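Local structure of synaptonemal complex protein 2 (Mus musculus, 5IWZ) at residues 53-57 / 72-76. The protein serves as a major component of the axial and lateral elements of synaptonemal complexes, required for normal chromosome synapsis in meiosis and for insertion of SYCP3. Coordinates in Å, arbitrary orientation, origin at the centre of the assembly. Numbering follows the deposited sequence.
Sequences LDDLI and ILISI
Build 53-57 and 72-76 as two α-helical turns, each closed by a backbone hydrogen bond from N of residue i+4 to O of residue i: Ile-57 N to Leu-53 O at 2.9 Å, and Ile-76 N to Ile-72 O at 3.1 Å. Set them nearly antiparallel, 156° between N-to-C directions, with the axes 11.7 Å apart at closest approach and Ile-57 CA facing Ile-72 CA at 7.4 Å. They belong to consecutive helices, 49-63 and 66-79, which form a helical hairpin in the armadillo-repeat-like domain near the N-terminus of this fragment.

Only apolar side chains bridge the gap. Ile-57 (m, t) lies centrally, its CG1 3.8 Å from Ile-72 CG2 and its CD1 4.2 Å from both Leu-73 CD2 and Ile-76 CD1. Beside it, Leu-56 CG packs on Ile-72 CD1 at 3.6 Å. Leu-53, with chi1 near -102° and chi2 near 22°, brings CG within 3.6 Å of Ile-76 CD1. Helix 13-23 covers Leu-53 and Leu-56, while helix 123-141 closes over Leu-73 and Ile-76.

Polar groups keep out of the interface: Asp-54 reaches Lys-102 through a salt bridge and Trp-106 through a hydrogen bond, Asp-55 pairs with Arg-51, and Ser-75 OG hydrogen-bonds back to Ser-71 O.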
loop_
_atom_site.group_PDB
_atom_site.type_symbol
_atom_site.label_atom_id
_atom_site.label_comp_id
_atom_site.label_asym_id
_atom_site.label_seq_id
_atom_site.Cartn_x
_atom_site.Cartn_y
_atom_site.Cartn_z
ATOM N N LEU A 53 -1.974 25.700 -7.161
ATOM C CA LEU A 53 -1.852 24.246 -7.033
ATOM C C LEU A 53 -3.218 23.589 -6.906
ATOM O O LEU A 53 -3.521 22.608 -7.597
ATOM C CB LEU A 53 -1.005 23.897 -5.813
ATOM C CG LEU A 53 0.451 23.467 -5.928
ATOM C CD1 LEU A 53 1.084 23.919 -7.238
ATOM C CD2 LEU A 53 1.238 23.971 -4.730
ATOM N N ASP A 54 -4.061 24.126 -6.019
ATOM C CA ASP A 54 -5.386 23.555 -5.800
ATOM C C ASP A 54 -6.210 23.597 -7.077
ATOM O O ASP A 54 -6.849 22.604 -7.452
ATOM C CB ASP A 54 -6.089 24.306 -4.671
ATOM C CG ASP A 54 -7.452 23.728 -4.339
ATOM O OD1 ASP A 54 -8.409 24.513 -4.221
ATOM O OD2 ASP A 54 -7.572 22.497 -4.175
ATOM N N ASP A 55 -6.196 24.747 -7.761
ATOM C CA ASP A 55 -6.935 24.890 -9.011
ATOM C C ASP A 55 -6.466 23.873 -10.046
ATOM O O ASP A 55 -7.277 23.206 -10.693
ATOM C CB ASP A 55 -6.772 26.316 -9.557
ATOM C CG ASP A 55 -7.546 27.362 -8.746
ATOM O OD1 ASP A 55 -8.126 27.021 -7.687
ATOM O OD2 ASP A 55 -7.558 28.546 -9.166
ATOM N N LEU A 56 -5.156 23.757 -10.227
ATOM C CA LEU A 56 -4.629 22.879 -11.267
ATOM C C LEU A 56 -4.904 21.406 -10.950
ATOM O O LEU A 56 -5.364 20.651 -11.816
ATOM C CB LEU A 56 -3.136 23.165 -11.438
ATOM C CG LEU A 56 -2.376 22.349 -12.484
ATOM C CD1 LEU A 56 -2.972 22.819 -13.794
ATOM C CD2 LEU A 56 -0.866 22.676 -12.420
ATOM N N ILE A 57 -4.690 20.980 -9.697
ATOM C CA ILE A 57 -4.886 19.565 -9.366
ATOM C C ILE A 57 -6.356 19.160 -9.488
ATOM O O ILE A 57 -6.674 18.101 -10.049
ATOM C CB ILE A 57 -4.323 19.272 -7.969
ATOM C CG1 ILE A 57 -2.790 19.237 -8.019
ATOM C CG2 ILE A 57 -4.887 17.972 -7.432
ATOM C CD1 ILE A 57 -2.154 19.288 -6.637
ATOM N N ILE A 72 2.403 16.792 -11.038
ATOM C CA ILE A 72 2.279 17.962 -10.170
ATOM C C ILE A 72 2.650 17.599 -8.735
ATOM O O ILE A 72 3.411 18.316 -8.075
ATOM C CB ILE A 72 0.857 18.555 -10.244
ATOM C CG1 ILE A 72 0.524 19.019 -11.668
ATOM C CG2 ILE A 72 0.757 19.717 -9.293
ATOM C CD1 ILE A 72 -0.987 19.027 -11.989
ATOM N N LEU A 73 2.099 16.489 -8.223
ATOM C CA LEU A 73 2.350 16.111 -6.832
ATOM C C LEU A 73 3.832 15.878 -6.586
ATOM O O LEU A 73 4.358 16.232 -5.524
ATOM C CB LEU A 73 1.553 14.854 -6.471
ATOM C CG LEU A 73 0.043 15.020 -6.463
ATOM C CD1 LEU A 73 -0.617 13.656 -6.488
ATOM C CD2 LEU A 73 -0.385 15.798 -5.225
ATOM N N ILE A 74 4.520 15.290 -7.565
ATOM C CA ILE A 74 5.950 15.028 -7.433
ATOM C C ILE A 74 6.742 16.329 -7.424
ATOM O O ILE A 74 7.709 16.476 -6.665
ATOM C CB ILE A 74 6.400 14.074 -8.553
ATOM C CG1 ILE A 74 5.909 12.645 -8.253
ATOM C CG2 ILE A 74 7.915 14.100 -8.747
ATOM C CD1 ILE A 74 5.975 11.694 -9.471
ATOM N N SER A 75 6.329 17.308 -8.239
ATOM C CA SER A 75 7.024 18.595 -8.283
ATOM C C SER A 75 6.951 19.318 -6.947
ATOM O O SER A 75 7.942 19.904 -6.496
ATOM C CB SER A 75 6.434 19.480 -9.388
ATOM O OG SER A 75 6.432 18.791 -10.634
ATOM N N ILE A 76 5.776 19.317 -6.312
ATOM C CA ILE A 76 5.626 19.977 -5.014
ATOM C C ILE A 76 6.519 19.309 -3.974
ATOM O O ILE A 76 7.274 19.973 -3.254
ATOM C CB ILE A 76 4.153 19.958 -4.574
ATOM C CG1 ILE A 76 3.268 20.603 -5.638
ATOM C CG2 ILE A 76 3.990 20.651 -3.230
ATOM C CD1 ILE A 76 1.809 20.173 -5.535
#